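Local coordinates for Cfl (Pectobacterium brasiliense, PDB 7A9J), which is a coronafacic acid ligase of the ATP-dependent AMP-binding enzyme family, a group generally assigned acyl-CoA ligase activity, at residues E523-L526 against L527-Q530. The protein carries 1 engineered substitution. Numbering follows the deposited sequence.
Sequences EYHL and LKSQ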
ATOM      1  N   GLU A 523       4.180 -23.785  17.470  1.00 36.25           N
ATOM      2  CA  GLU A 523       5.490 -24.417  17.364  1.00 35.38           C
ATOM      3  C   GLU A 523       6.347 -24.226  18.602  1.00 32.35           C
ATOM      4  O   GLU A 523       7.582 -24.378  18.532  1.00 35.68           O
ATOM      5  CB  GLU A 523       6.211 -23.844  16.135  1.00 37.43           C
ATOM      6  CG  GLU A 523       5.360 -23.936  14.898  1.00 50.73           C
ATOM      7  CD  GLU A 523       5.102 -25.376  14.510  1.00 67.70           C
ATOM      8  OE1 GLU A 523       3.966 -25.703  14.092  1.00 66.01           O
ATOM      9  OE2 GLU A 523       6.042 -26.191  14.645  1.00 70.45           O
ATOM     10  N   TYR A 524       5.705 -23.905  19.738  1.00 33.68           N
ATOM     11  CA  TYR A 524       6.402 -23.589  20.981  1.00 35.59           C
ATOM     12  C   TYR A 524       7.378 -24.673  21.411  1.00 32.00           C
ATOM     13  O   TYR A 524       8.529 -24.379  21.769  1.00 37.05           O
ATOM     14  CB  TYR A 524       5.353 -23.340  22.057  1.00 36.16           C
ATOM     15  CG  TYR A 524       5.875 -23.331  23.477  1.00 34.79           C
ATOM     16  CD1 TYR A 524       6.796 -22.376  23.895  1.00 33.75           C
ATOM     17  CD2 TYR A 524       5.408 -24.248  24.410  1.00 34.01           C
ATOM     18  CE1 TYR A 524       7.265 -22.355  25.211  1.00 35.46           C
ATOM     19  CE2 TYR A 524       5.868 -24.227  25.738  1.00 40.25           C
ATOM     20  CZ  TYR A 524       6.798 -23.282  26.122  1.00 38.39           C
ATOM     21  OH  TYR A 524       7.273 -23.244  27.425  1.00 43.75           O
ATOM     22  N   HIS A 525       6.927 -25.949  21.430  1.00 34.76           N
ATOM     23  CA  HIS A 525       7.825 -27.035  21.814  1.00 38.03           C
ATOM     24  C   HIS A 525       8.958 -27.220  20.810  1.00 39.18           C
ATOM     25  O   HIS A 525      10.099 -27.480  21.223  1.00 36.61           O
ATOM     26  CB  HIS A 525       7.023 -28.322  22.019  1.00 34.61           C
ATOM     27  CG  HIS A 525       5.892 -28.120  22.969  1.00 43.56           C
ATOM     28  ND1 HIS A 525       6.093 -28.026  24.327  1.00 48.58           N
ATOM     29  CD2 HIS A 525       4.579 -27.863  22.759  1.00 45.22           C
ATOM     30  CE1 HIS A 525       4.944 -27.782  24.923  1.00 45.38           C
ATOM     31  NE2 HIS A 525       4.009 -27.689  23.996  1.00 48.52           N
ATOM     32  N   LEU A 526       8.678 -27.083  19.510  1.00 37.82           N
ATOM     33  CA  LEU A 526       9.757 -27.116  18.517  1.00 34.93           C
ATOM     34  C   LEU A 526      10.757 -25.995  18.790  1.00 44.03           C
ATOM     35  O   LEU A 526      11.970 -26.235  18.884  1.00 42.76           O
ATOM     36  CB  LEU A 526       9.199 -27.002  17.100  1.00 34.13           C
ATOM     37  CG  LEU A 526      10.309 -27.006  16.027  1.00 38.05           C
ATOM     38  CD1 LEU A 526      11.041 -28.328  15.960  1.00 41.56           C
ATOM     39  CD2 LEU A 526       9.679 -26.653  14.697  1.00 42.98           C
ATOM     40  N   LEU A 527      10.253 -24.774  18.974  1.00 36.28           N
ATOM     41  CA  LEU A 527      11.128 -23.629  19.245  1.00 41.95           C
ATOM     42  C   LEU A 527      12.029 -23.906  20.435  1.00 35.90           C
ATOM     43  O   LEU A 527      13.247 -23.711  20.360  1.00 43.06           O
ATOM     44  CB  LEU A 527      10.294 -22.364  19.474  1.00 41.35           C
ATOM     45  CG  LEU A 527       9.640 -21.725  18.241  1.00 42.13           C
ATOM     46  CD1 LEU A 527       8.685 -20.615  18.686  1.00 43.78           C
ATOM     47  CD2 LEU A 527      10.631 -21.198  17.190  1.00 51.81           C
ATOM     48  N   LYS A 528      11.453 -24.354  21.566  1.00 38.06           N
ATOM     49  CA  LYS A 528      12.302 -24.662  22.714  1.00 40.49           C
ATOM     50  C   LYS A 528      13.378 -25.675  22.349  1.00 46.04           C
ATOM     51  O   LYS A 528      14.527 -25.542  22.780  1.00 45.42           O
ATOM     52  CB  LYS A 528      11.474 -25.172  23.881  1.00 43.75           C
ATOM     53  CG  LYS A 528      10.667 -24.075  24.535  1.00 45.41           C
ATOM     54  CD  LYS A 528      10.246 -24.502  25.940  1.00 42.29           C
ATOM     55  CE  LYS A 528       9.228 -25.606  25.864  1.00 44.17           C
ATOM     56  NZ  LYS A 528       8.864 -25.951  27.284  1.00 42.63           N
ATOM     57  N   SER A 529      13.047 -26.672  21.522  1.00 42.16           N
ATOM     58  CA  SER A 529      14.050 -27.693  21.245  1.00 44.64           C
ATOM     59  C   SER A 529      15.145 -27.163  20.346  1.00 41.44           C
ATOM     60  O   SER A 529      16.244 -27.733  20.313  1.00 47.37           O
ATOM     61  CB  SER A 529      13.413 -28.939  20.617  1.00 48.26           C
ATOM     62  OG  SER A 529      12.998 -28.662  19.293  1.00 45.06           O
ATOM     63  N   GLN A 530      14.886 -26.078  19.618  1.00 45.50           N
ATOM     64  CA  GLN A 530      15.901 -25.539  18.734  1.00 52.31           C
ATOM     65  C   GLN A 530      16.626 -24.354  19.352  1.00 57.50           C
ATOM     66  O   GLN A 530      17.532 -23.806  18.722  1.00 53.27           O
ATOM     67  CB  GLN A 530      15.267 -25.150  17.399  1.00 58.30           C
ATOM     68  CG  GLN A 530      14.604 -26.335  16.705  1.00 49.82           C
ATOM     69  CD  GLN A 530      15.581 -27.485  16.487  1.00 56.58           C
ATOM     70  OE1 GLN A 530      16.540 -27.349  15.738  1.00 53.69           O
ATOM     71  NE2 GLN A 530      15.352 -28.622  17.170  1.00 47.79           N
TER
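K528 lies across one face of the Y524 ring, one helical turn further along the chain. Its CE sits 3.4 Å from Y524 CZ. The chain bends at chi3 (-69°), which brings the ammonium group round to the phenol oxygen. K528 NZ then donates a hydrogen bond to Y524 OH at 3.1 Å. Y524 CG is anti to the backbone N (chi1 166°), and the ring lies alongside the K528 chain. Y524 OH is also hydrogen-bonded to E500 and R466, so several polar partners fix the end of this buried side chain.

Further along the helix, S529 OG reaches back to L526 O and donates to it at 2.7 Å, in the carbonyl plane and on a lone pair. Q530 NE2 in turn donates to S529 OG at 3.2 Å, nearly straight at 171°. The Q530 chain, bent at chi2, crosses L526, with CG 4.1 Å from L526 CD1.

Backbone bonds such as L527 N to E523 O (2.7 Å) hold the helix, with E523 at its N-cap position. The short helix 524-530 packs on the mixed sheet of the C-terminal domain. Y524 and L527 pack onto strands 450-460 and 464-473, and Y524 and K528 also touch strand 500-503.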